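Local coordinates for protein putative Nitroreductase (Anabaena variabilis ATCC 29413, PDB 3EO7) that binds flavin mononucleotide and is probably an oxidoreductase of the nitroreductase family, at residues K35-F40 / S173-E178; L74-F79 / D326-M331; L84-P89 / V95-A100. All coordinates share one frame; numbering follows the deposited sequence.

Interaction 1. Residues K35-F40 / S173-E178; sequences KQPVPF and SAWRYE
Gln36 and Pro37 lie over one face of the Trp175 indole. The contact is made of CH-pi and van der Waals interactions. Pro37 uses CD, 3.8 Å from the centroid of the five-membered ring. The same CD is 3.6 Å from Trp175 CG. Gln36 CA lies over the same face, 3.6 Å from Trp175 CE2. Gln36 has two conformers. In the one described, CG sits 3.6 Å from the centroid of the Trp175 six-membered ring, 12° off its normal. Gln36 CB is 3.5 Å from Trp175 CZ2, over the same face. CG is anti to the backbone N (chi1 -176°) and the chain stays extended, which carries the amide out over CH2 and CZ3. There the amide appears to lie parallel to the indole, the planes 1° apart. The indole N-H is satisfied outside the contact: Trp175 NE1 is hydrogen-bonded to Asp32 O. With an alanine here in place of Trp175, Gln36 and Pro37 would probably lose the surface they rest on, and Asp32 O its indole donor. The contact lays the loop between helix 9-16 and strand 47-50 against helix 170-177. With Gln36 exposed and Trp175 buried, the aliphatic part of a polar side chain helps shield an aromatic ring.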
loop_
_atom_site.group_PDB
_atom_site.type_symbol
_atom_site.label_atom_id
_atom_site.label_comp_id
_atom_site.label_asym_id
_atom_site.label_seq_id
_atom_site.Cartn_x
_atom_site.Cartn_y
_atom_site.Cartn_z
ATOM N N LYS A 35 12.749 -18.248 15.703
ATOM C CA LYS A 35 12.007 -17.038 15.899
ATOM C C LYS A 35 11.071 -16.588 14.761
ATOM O O LYS A 35 10.594 -15.469 14.850
ATOM C CB LYS A 35 12.980 -15.866 16.165
ATOM C CG LYS A 35 13.483 -15.657 17.599
ATOM C CD LYS A 35 14.091 -14.220 17.667
ATOM C CE LYS A 35 14.442 -13.683 19.066
ATOM N NZ LYS A 35 14.882 -12.215 18.981
ATOM N N GLN A 36 10.823 -17.399 13.713
ATOM C CA GLN A 36 9.930 -16.914 12.628
ATOM C C GLN A 36 8.615 -16.580 13.275
ATOM O O GLN A 36 8.037 -17.391 14.000
ATOM C CB GLN A 36 9.665 -17.835 11.428
ATOM C CG GLN A 36 8.773 -17.089 10.358
ATOM C CD GLN A 36 8.426 -17.882 9.111
ATOM O OE1 GLN A 36 8.788 -19.052 8.990
ATOM N NE2 GLN A 36 7.720 -17.242 8.166
ATOM N N PRO A 37 8.167 -15.353 13.064
ATOM C CA PRO A 37 6.932 -14.914 13.679
ATOM C C PRO A 37 5.673 -15.593 13.167
ATOM O O PRO A 37 5.575 -15.994 11.995
ATOM C CB PRO A 37 6.878 -13.417 13.317
ATOM C CG PRO A 37 8.206 -13.071 12.833
ATOM C CD PRO A 37 8.820 -14.291 12.293
ATOM N N VAL A 38 4.690 -15.645 14.054
ATOM C CA VAL A 38 3.337 -16.075 13.730
ATOM C C VAL A 38 2.643 -14.734 13.438
ATOM O O VAL A 38 2.617 -13.835 14.283
ATOM C CB VAL A 38 2.662 -16.836 14.887
ATOM C CG1 VAL A 38 1.218 -17.132 14.535
ATOM C CG2 VAL A 38 3.425 -18.149 15.149
ATOM N N PRO A 39 2.153 -14.555 12.208
ATOM C CA PRO A 39 1.663 -13.232 11.798
ATOM C C PRO A 39 0.201 -12.957 12.168
ATOM O O PRO A 39 -0.582 -12.470 11.355
ATOM C CB PRO A 39 1.911 -13.276 10.283
ATOM C CG PRO A 39 1.615 -14.681 9.934
ATOM C CD PRO A 39 2.045 -15.530 11.112
ATOM N N PHE A 40 -0.161 -13.285 13.398
ATOM C CA PHE A 40 -1.500 -13.024 13.902
ATOM C C PHE A 40 -1.335 -12.629 15.367
ATOM O O PHE A 40 -0.420 -13.123 16.030
ATOM C CB PHE A 40 -2.372 -14.294 13.853
ATOM C CG PHE A 40 -2.344 -15.029 12.534
ATOM C CD1 PHE A 40 -3.068 -14.559 11.432
ATOM C CD2 PHE A 40 -1.592 -16.181 12.392
ATOM C CE1 PHE A 40 -3.064 -15.260 10.216
ATOM C CE2 PHE A 40 -1.568 -16.864 11.186
ATOM C CZ PHE A 40 -2.294 -16.382 10.098
ATOM N N SER A 173 8.328 -8.412 9.604
ATOM C CA SER A 173 9.119 -8.186 8.389
ATOM C C SER A 173 10.609 -8.147 8.702
ATOM O O SER A 173 11.405 -8.706 7.953
ATOM C CB SER A 173 8.688 -6.908 7.675
ATOM O OG SER A 173 7.380 -7.038 7.173
ATOM N N ALA A 174 10.981 -7.528 9.823
ATOM C CA ALA A 174 12.408 -7.376 10.185
ATOM C C ALA A 174 13.111 -8.724 10.380
ATOM O O ALA A 174 14.330 -8.841 10.214
ATOM C CB ALA A 174 12.575 -6.460 11.437
ATOM N N TRP A 175 12.346 -9.722 10.793
ATOM C CA TRP A 175 12.854 -11.089 10.952
ATOM C C TRP A 175 13.577 -11.484 9.672
ATOM O O TRP A 175 14.640 -12.097 9.733
ATOM C CB TRP A 175 11.708 -12.042 11.312
ATOM C CG TRP A 175 12.109 -13.490 11.206
ATOM C CD1 TRP A 175 12.818 -14.197 12.098
ATOM C CD2 TRP A 175 11.861 -14.358 10.099
ATOM N NE1 TRP A 175 13.032 -15.486 11.632
ATOM C CE2 TRP A 175 12.444 -15.604 10.402
ATOM C CE3 TRP A 175 11.185 -14.212 8.893
ATOM C CZ2 TRP A 175 12.358 -16.689 9.546
ATOM C CZ3 TRP A 175 11.104 -15.291 8.034
ATOM C CH2 TRP A 175 11.676 -16.507 8.360
ATOM N N ARG A 176 13.029 -11.097 8.518
ATOM C CA ARG A 176 13.685 -11.374 7.254
ATOM C C ARG A 176 14.552 -10.244 6.714
ATOM O O ARG A 176 15.690 -10.478 6.290
ATOM C CB ARG A 176 12.661 -11.731 6.179
ATOM C CG ARG A 176 13.348 -11.940 4.808
ATOM C CD ARG A 176 12.460 -12.601 3.825
ATOM N NE ARG A 176 13.094 -12.570 2.500
ATOM C CZ ARG A 176 12.632 -13.210 1.427
ATOM N NH1 ARG A 176 11.558 -13.997 1.506
ATOM N NH2 ARG A 176 13.271 -13.074 0.261
ATOM N N TYR A 177 14.021 -9.025 6.719
ATOM C CA TYR A 177 14.656 -7.887 6.019
ATOM C C TYR A 177 15.511 -6.968 6.885
ATOM O O TYR A 177 16.151 -6.036 6.380
ATOM C CB TYR A 177 13.574 -7.070 5.317
ATOM C CG TYR A 177 12.830 -7.872 4.253
ATOM C CD1 TYR A 177 13.448 -8.208 3.052
ATOM C CD2 TYR A 177 11.511 -8.256 4.438
ATOM C CE1 TYR A 177 12.783 -8.951 2.095
ATOM C CE2 TYR A 177 10.852 -8.987 3.483
ATOM C CZ TYR A 177 11.480 -9.324 2.317
ATOM O OH TYR A 177 10.772 -10.056 1.394
ATOM N N GLU A 178 15.548 -7.256 8.172
ATOM C CA GLU A 178 16.301 -6.444 9.115
ATOM C C GLU A 178 15.914 -4.981 8.919
ATOM O O GLU A 178 14.715 -4.699 8.813
ATOM C CB GLU A 178 17.788 -6.733 8.970
ATOM C CG GLU A 178 18.108 -8.213 9.280
ATOM C CD GLU A 178 19.614 -8.535 9.268
ATOM O OE1 GLU A 178 20.256 -8.407 8.222
ATOM O OE2 GLU A 178 20.121 -8.945 10.319
#

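Interaction 2. Residues L74-F79 / D326-M331; sequences LSRLLF and DLEITM
A salt bridge between Arg76 and Glu328 links helix 66-82 to helix 325-333 at the protein surface. The helix backbones stay well apart here: the nearest CA atoms, those of Arg76 and Glu328, are 9.7 Å from each other. Two long side chains span the gap. Arg76 NH1 donates to Glu328 OE1 at 3.1 Å, with an N-H...O angle of 152°. The acceptor sits at the edge of the guanidinium and close to its plane. Glu328 OE1 accepts the N-H on its syn lone pair, the side of its other oxygen. The guanidinium and carboxylate planes are 87° apart, so the groups do not form the coplanar two-pronged pair. One nitrogen and one oxygen carry the bond, and Glu328 OE2 stands 3.9 Å from Arg76 NH1. The Arg76 chain runs extended through chi1 and chi2, which brings CD to 3.6 Å from Glu328 OE1. The bend that follows (chi3 -51°) helps set the guanidinium where NH1 reaches that oxygen. The stronger partner of Glu328 is Arg80 NE, one turn further along helix 66-82, which also forms a salt bridge with OE1. Both Arg76 and Glu328 also touch Ile202 of helix 181-202 with their side chains. Across the two segments only Arg76 and Glu328 touch, so the link is one of charge and not a close apolar helix pair. Two arginines sharing one carboxylate oxygen would tend to keep Glu328 ionised.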
loop_
_atom_site.group_PDB
_atom_site.type_symbol
_atom_site.label_atom_id
_atom_site.label_comp_id
_atom_site.label_asym_id
_atom_site.label_seq_id
_atom_site.Cartn_x
_atom_site.Cartn_y
_atom_site.Cartn_z
ATOM N N LEU A 74 -19.803 -4.729 6.882
ATOM C CA LEU A 74 -18.526 -4.714 7.638
ATOM C C LEU A 74 -17.722 -6.007 7.391
ATOM O O LEU A 74 -16.504 -5.991 7.204
ATOM C CB LEU A 74 -18.784 -4.559 9.161
ATOM C CG LEU A 74 -17.478 -4.493 10.005
ATOM C CD1 LEU A 74 -16.628 -3.277 9.599
ATOM C CD2 LEU A 74 -17.816 -4.511 11.530
ATOM N N SER A 75 -18.425 -7.131 7.387
ATOM C CA SER A 75 -17.798 -8.447 7.175
ATOM C C SER A 75 -17.114 -8.498 5.809
ATOM O O SER A 75 -15.947 -8.901 5.670
ATOM C CB SER A 75 -18.859 -9.546 7.306
ATOM O OG SER A 75 -18.317 -10.829 7.041
ATOM N N ARG A 76 -17.835 -8.067 4.792
ATOM C CA ARG A 76 -17.296 -8.042 3.433
ATOM C C ARG A 76 -16.159 -7.046 3.250
ATOM O O ARG A 76 -15.157 -7.352 2.575
ATOM C CB ARG A 76 -18.435 -7.778 2.437
ATOM C CG ARG A 76 -18.069 -7.831 0.953
ATOM C CD ARG A 76 -19.286 -7.486 0.069
ATOM N NE ARG A 76 -20.453 -8.280 0.444
ATOM C CZ ARG A 76 -20.758 -9.481 -0.049
ATOM N NH1 ARG A 76 -19.982 -10.060 -0.972
ATOM N NH2 ARG A 76 -21.859 -10.108 0.389
ATOM N N LEU A 77 -16.293 -5.852 3.847
ATOM C CA LEU A 77 -15.257 -4.846 3.772
ATOM C C LEU A 77 -13.946 -5.406 4.334
ATOM O O LEU A 77 -12.894 -5.337 3.691
ATOM C CB LEU A 77 -15.686 -3.563 4.515
ATOM C CG LEU A 77 -14.765 -2.341 4.366
ATOM C CD1 LEU A 77 -15.568 -1.040 4.637
ATOM C CD2 LEU A 77 -13.553 -2.467 5.285
ATOM N N LEU A 78 -14.033 -6.064 5.481
ATOM C CA LEU A 78 -12.827 -6.579 6.127
ATOM C C LEU A 78 -12.260 -7.765 5.368
ATOM O O LEU A 78 -11.039 -7.860 5.153
ATOM C CB LEU A 78 -13.087 -6.900 7.577
ATOM C CG LEU A 78 -13.285 -5.711 8.544
ATOM C CD1 LEU A 78 -13.875 -6.181 9.889
ATOM C CD2 LEU A 78 -11.940 -5.000 8.715
ATOM N N PHE A 79 -13.140 -8.653 4.927
ATOM C CA PHE A 79 -12.685 -9.865 4.233
ATOM C C PHE A 79 -11.993 -9.577 2.905
ATOM O O PHE A 79 -10.973 -10.191 2.559
ATOM C CB PHE A 79 -13.828 -10.845 4.038
ATOM C CG PHE A 79 -13.356 -12.162 3.533
ATOM C CD1 PHE A 79 -12.604 -12.998 4.376
ATOM C CD2 PHE A 79 -13.561 -12.534 2.216
ATOM C CE1 PHE A 79 -12.105 -14.194 3.918
ATOM C CE2 PHE A 79 -13.068 -13.749 1.747
ATOM C CZ PHE A 79 -12.332 -14.569 2.599
ATOM N N ASP A 326 -17.041 -8.519 -10.649
ATOM C CA ASP A 326 -15.767 -9.033 -11.143
ATOM C C ASP A 326 -14.591 -8.448 -10.349
ATOM O O ASP A 326 -13.532 -9.060 -10.284
ATOM C CB ASP A 326 -15.648 -8.830 -12.657
ATOM C CG ASP A 326 -16.762 -9.553 -13.430
ATOM O OD1 ASP A 326 -17.030 -10.739 -13.138
ATOM O OD2 ASP A 326 -17.360 -8.952 -14.342
ATOM N N LEU A 327 -14.786 -7.266 -9.764
ATOM C CA LEU A 327 -13.801 -6.676 -8.867
ATOM C C LEU A 327 -13.746 -7.567 -7.623
ATOM O O LEU A 327 -12.664 -7.901 -7.146
ATOM C CB LEU A 327 -14.163 -5.247 -8.516
ATOM C CG LEU A 327 -13.197 -4.582 -7.519
ATOM C CD1 LEU A 327 -11.703 -4.609 -7.954
ATOM C CD2 LEU A 327 -13.701 -3.167 -7.225
ATOM N N GLU A 328 -14.910 -7.983 -7.114
ATOM C CA GLU A 328 -14.929 -8.915 -5.971
ATOM C C GLU A 328 -14.221 -10.230 -6.246
ATOM O O GLU A 328 -13.388 -10.679 -5.450
ATOM C CB GLU A 328 -16.350 -9.208 -5.521
ATOM C CG GLU A 328 -17.027 -8.010 -4.964
ATOM C CD GLU A 328 -18.110 -8.359 -3.940
ATOM O OE1 GLU A 328 -17.825 -8.979 -2.856
ATOM O OE2 GLU A 328 -19.253 -7.964 -4.223
ATOM N N ILE A 329 -14.529 -10.829 -7.379
ATOM C CA ILE A 329 -13.928 -12.099 -7.751
ATOM C C ILE A 329 -12.404 -11.944 -7.905
ATOM O O ILE A 329 -11.626 -12.762 -7.398
ATOM C CB ILE A 329 -14.535 -12.632 -9.058
ATOM C CG1 ILE A 329 -16.003 -13.038 -8.832
ATOM C CG2 ILE A 329 -13.724 -13.812 -9.580
ATOM C CD1 ILE A 329 -16.763 -13.328 -10.148
ATOM N N THR A 330 -11.996 -10.877 -8.571
ATOM C CA THR A 330 -10.592 -10.581 -8.771
ATOM C C THR A 330 -9.850 -10.357 -7.440
ATOM O O THR A 330 -8.768 -10.916 -7.240
ATOM C CB THR A 330 -10.420 -9.405 -9.748
ATOM O OG1 THR A 330 -10.766 -9.860 -11.077
ATOM C CG2 THR A 330 -9.011 -8.888 -9.715
HETATM N N MSE A 331 -10.460 -9.619 -6.520
HETATM C CA MSE A 331 -9.851 -9.386 -5.226
HETATM C C MSE A 331 -9.689 -10.698 -4.486
HETATM O O MSE A 331 -8.676 -10.939 -3.832
HETATM C CB MSE A 331 -10.666 -8.401 -4.408
HETATM C CG MSE A 331 -10.600 -7.002 -4.984
HETATM SE SE MSE A 331 -11.570 -5.700 -3.925
HETATM C CE MSE A 331 -10.213 -5.351 -2.542
#

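Interaction 3. Residues L84-P89 / V95-A100; sequences LTARMP and VYLRAA. With FMN (flavin mononucleotide), chain B.
Tyr96 CG lies beside the backbone N (chi1 -68°), anti to the carbonyl carbon, which places Tyr96 CB and the base of the ring against Leu84. The contact is 3.8 Å from Leu84 CD1 to Tyr96 CB. The other Leu84 methyl, CD2, runs alongside the aliphatic chain of Arg98 and meets its CG. Arg87 starts with CG between its backbone N and carbonyl carbon (chi1 67°). It then lies beside Tyr96, pointing the same way, with the guanidinium and ring planes 25° apart. Arg87 NH1 is 3.1 Å from Tyr96 OH, but the angle is too poor for a hydrogen bond.

The two strands form an antiparallel beta hairpin. Met88 and Val95 are a hydrogen-bonded pair, and Val95 N reaches Met88 O at 2.8 Å. Further along, Leu97 N donates to Ala86 O. A classic beta bulge follows, where Thr85 and Ala86 both face Leu97. Leu97 O takes a firm bond from Thr85 N at 2.8 Å and a weak one from Ala86 N.

On the face opposite Arg87 and Tyr96, Ala86 CB meets Leu97 CB. In one of two conformers, Met88 CE also comes up to Leu97 CD1, a tentative contact. Leu97 belongs to the flavin mononucleotide pocket, and its CB lies 3.9 Å from FMN O3P. At the bulge, Thr85 OG1 is hydrogen-bonded to Arg335 NH1, and Arg335 itself binds the flavin.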
loop_
_atom_site.group_PDB
_atom_site.type_symbol
_atom_site.label_atom_id
_atom_site.label_comp_id
_atom_site.label_asym_id
_atom_site.label_seq_id
_atom_site.Cartn_x
_atom_site.Cartn_y
_atom_site.Cartn_z
ATOM N N LEU A 84 -8.074 -14.078 4.584
ATOM C CA LEU A 84 -7.275 -15.197 4.049
ATOM C C LEU A 84 -7.890 -15.701 2.750
ATOM O O LEU A 84 -9.076 -15.996 2.735
ATOM C CB LEU A 84 -7.182 -16.298 5.083
ATOM C CG LEU A 84 -6.581 -15.944 6.418
ATOM C CD1 LEU A 84 -6.412 -17.285 7.216
ATOM C CD2 LEU A 84 -5.264 -15.128 6.289
ATOM N N THR A 85 -7.115 -15.752 1.655
ATOM C CA THR A 85 -7.666 -16.187 0.361
ATOM C C THR A 85 -6.976 -17.403 -0.274
ATOM O O THR A 85 -7.433 -17.895 -1.312
ATOM C CB THR A 85 -7.731 -15.003 -0.620
ATOM O OG1 THR A 85 -6.412 -14.622 -1.004
ATOM C CG2 THR A 85 -8.481 -13.852 -0.005
ATOM N N ALA A 86 -5.900 -17.893 0.347
ATOM C CA ALA A 86 -5.221 -19.113 -0.135
ATOM C C ALA A 86 -4.347 -19.693 0.943
ATOM O O ALA A 86 -4.066 -19.066 1.962
ATOM C CB ALA A 86 -4.371 -18.832 -1.389
ATOM N N ARG A 87 -3.882 -20.907 0.695
ATOM C CA ARG A 87 -2.948 -21.492 1.617
ATOM C C ARG A 87 -1.836 -22.164 0.825
ATOM O O ARG A 87 -2.052 -22.580 -0.323
ATOM C CB ARG A 87 -3.669 -22.379 2.609
ATOM C CG ARG A 87 -4.317 -23.621 2.102
ATOM C CD ARG A 87 -5.461 -23.964 3.042
ATOM N NE ARG A 87 -5.515 -25.373 3.419
ATOM C CZ ARG A 87 -5.176 -25.864 4.621
ATOM N NH1 ARG A 87 -4.773 -25.071 5.618
ATOM N NH2 ARG A 87 -5.260 -27.173 4.842
HETATM N N MSE A 88 -0.628 -22.171 1.393
HETATM C CA MSE A 88 0.598 -22.726 0.772
HETATM C C MSE A 88 1.352 -23.550 1.817
HETATM O O MSE A 88 1.547 -23.048 2.936
HETATM C CB MSE A 88 1.523 -21.577 0.353
HETATM C CG MSE A 88 1.718 -21.253 -1.136
HETATM SE SE MSE A 88 0.372 -21.828 -2.402
HETATM C CE MSE A 88 0.560 -20.350 -3.671
ATOM N N PRO A 89 1.852 -24.759 1.436
ATOM C CA PRO A 89 2.577 -25.619 2.361
ATOM C C PRO A 89 3.961 -25.007 2.562
ATOM O O PRO A 89 4.543 -24.428 1.614
ATOM C CB PRO A 89 2.674 -26.946 1.601
ATOM C CG PRO A 89 2.787 -26.532 0.177
ATOM C CD PRO A 89 1.913 -25.278 0.055
ATOM N N VAL A 95 1.217 -21.586 5.331
ATOM C CA VAL A 95 1.238 -20.150 5.295
ATOM C C VAL A 95 -0.123 -19.815 4.685
ATOM O O VAL A 95 -0.587 -20.490 3.766
ATOM C CB VAL A 95 2.369 -19.601 4.397
ATOM C CG1 VAL A 95 2.235 -18.028 4.171
ATOM C CG2 VAL A 95 3.710 -19.971 4.995
ATOM N N TYR A 96 -0.790 -18.828 5.240
ATOM C CA TYR A 96 -2.062 -18.412 4.686
ATOM C C TYR A 96 -1.824 -17.118 3.954
ATOM O O TYR A 96 -1.390 -16.133 4.563
ATOM C CB TYR A 96 -3.064 -18.188 5.779
ATOM C CG TYR A 96 -3.420 -19.474 6.416
ATOM C CD1 TYR A 96 -4.321 -20.322 5.799
ATOM C CD2 TYR A 96 -2.811 -19.881 7.595
ATOM C CE1 TYR A 96 -4.645 -21.542 6.354
ATOM C CE2 TYR A 96 -3.130 -21.121 8.166
ATOM C CZ TYR A 96 -4.052 -21.925 7.537
ATOM O OH TYR A 96 -4.395 -23.149 8.055
ATOM N N LEU A 97 -2.135 -17.124 2.660
ATOM C CA LEU A 97 -2.039 -15.952 1.842
ATOM C C LEU A 97 -3.330 -15.163 1.976
ATOM O O LEU A 97 -4.395 -15.703 2.309
ATOM C CB LEU A 97 -1.784 -16.326 0.384
ATOM C CG LEU A 97 -0.603 -17.266 0.120
ATOM C CD1 LEU A 97 -0.478 -17.466 -1.393
ATOM C CD2 LEU A 97 0.715 -16.774 0.700
ATOM N N ARG A 98 -3.204 -13.876 1.727
ATOM C CA ARG A 98 -4.273 -12.938 2.001
ATOM C C ARG A 98 -4.670 -12.074 0.834
ATOM O O ARG A 98 -4.040 -12.061 -0.229
ATOM C CB ARG A 98 -3.845 -12.025 3.177
ATOM C CG ARG A 98 -3.228 -12.769 4.363
ATOM C CD ARG A 98 -3.088 -11.916 5.617
ATOM N NE ARG A 98 -2.317 -12.682 6.603
ATOM C CZ ARG A 98 -2.035 -12.287 7.827
ATOM N NH1 ARG A 98 -2.511 -11.158 8.298
ATOM N NH2 ARG A 98 -1.283 -13.064 8.599
ATOM N N ALA A 99 -5.740 -11.314 1.061
ATOM C CA ALA A 99 -6.263 -10.385 0.062
ATOM C C ALA A 99 -5.205 -9.359 -0.341
ATOM O O ALA A 99 -5.209 -8.858 -1.468
ATOM C CB ALA A 99 -7.532 -9.668 0.591
ATOM N N ALA A 100 -4.358 -8.965 0.607
ATOM C CA ALA A 100 -3.264 -8.050 0.338
ATOM C C ALA A 100 -1.952 -8.863 0.214
ATOM O O ALA A 100 -1.716 -9.755 1.028
ATOM C CB ALA A 100 -3.094 -7.042 1.474
HETATM N N1 FMN B . 7.427 -11.550 -5.062
HETATM C C2 FMN B . 8.608 -11.954 -5.663
HETATM O O2 FMN B . 8.680 -13.025 -6.254
HETATM N N3 FMN B . 9.762 -11.218 -5.616
HETATM C C4 FMN B . 9.839 -10.041 -4.931
HETATM O O4 FMN B . 10.852 -9.332 -5.080
HETATM C C4A FMN B . 8.673 -9.593 -4.314
HETATM N N5 FMN B . 8.697 -8.435 -3.561
HETATM C C5A FMN B . 7.497 -7.937 -3.013
HETATM C C6 FMN B . 7.454 -6.717 -2.348
HETATM C C7 FMN B . 6.273 -6.234 -1.786
HETATM C C7M FMN B . 6.232 -4.829 -1.165
HETATM C C8 FMN B . 5.103 -6.975 -1.890
HETATM C C8M FMN B . 3.756 -6.420 -1.474
HETATM C C9 FMN B . 5.116 -8.211 -2.564
HETATM C C9A FMN B . 6.313 -8.688 -3.125
HETATM N N10 FMN B . 6.336 -9.911 -3.784
HETATM C C10 FMN B . 7.486 -10.352 -4.382
HETATM C "C1'" FMN B . 5.163 -10.869 -3.720
HETATM C "C2'" FMN B . 5.048 -11.592 -2.394
HETATM O "O2'" FMN B . 5.991 -12.686 -2.355
HETATM C "C3'" FMN B . 3.612 -12.082 -2.214
HETATM O "O3'" FMN B . 2.730 -10.966 -2.063
HETATM C "C4'" FMN B . 3.433 -13.085 -1.059
HETATM O "O4'" FMN B . 4.211 -14.292 -1.296
HETATM C "C5'" FMN B . 1.966 -13.432 -0.890
HETATM O "O5'" FMN B . 1.415 -13.982 -2.055
HETATM P P FMN B . 0.176 -13.330 -2.791
HETATM O O1P FMN B . 0.602 -11.953 -3.289
HETATM O O2P FMN B . -0.135 -14.285 -3.938
HETATM O O3P FMN B . -0.983 -13.226 -1.843
#

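How the interactions relate
Interaction 2 is a surface contact, while interactions 1 and 3 are partly buried. Their chemistry differs accordingly: a charged pair joins two helices in interaction 2, an indole face receives a loop in interaction 1, and main-chain bonds build the hairpin of interaction 3. The hairpin is the part nearest the flavin and touches both others. Arg98 NH2 probably bonds to Pro39 O, 2.9 Å away, joining it to the loop of interaction 1. Phe79 CZ packs on Leu84 O, where helix 66-82 leads into strand 84-90. Interactions 1 and 2 do not touch. Along the chain their segments alternate, and interaction 3 is nested within both.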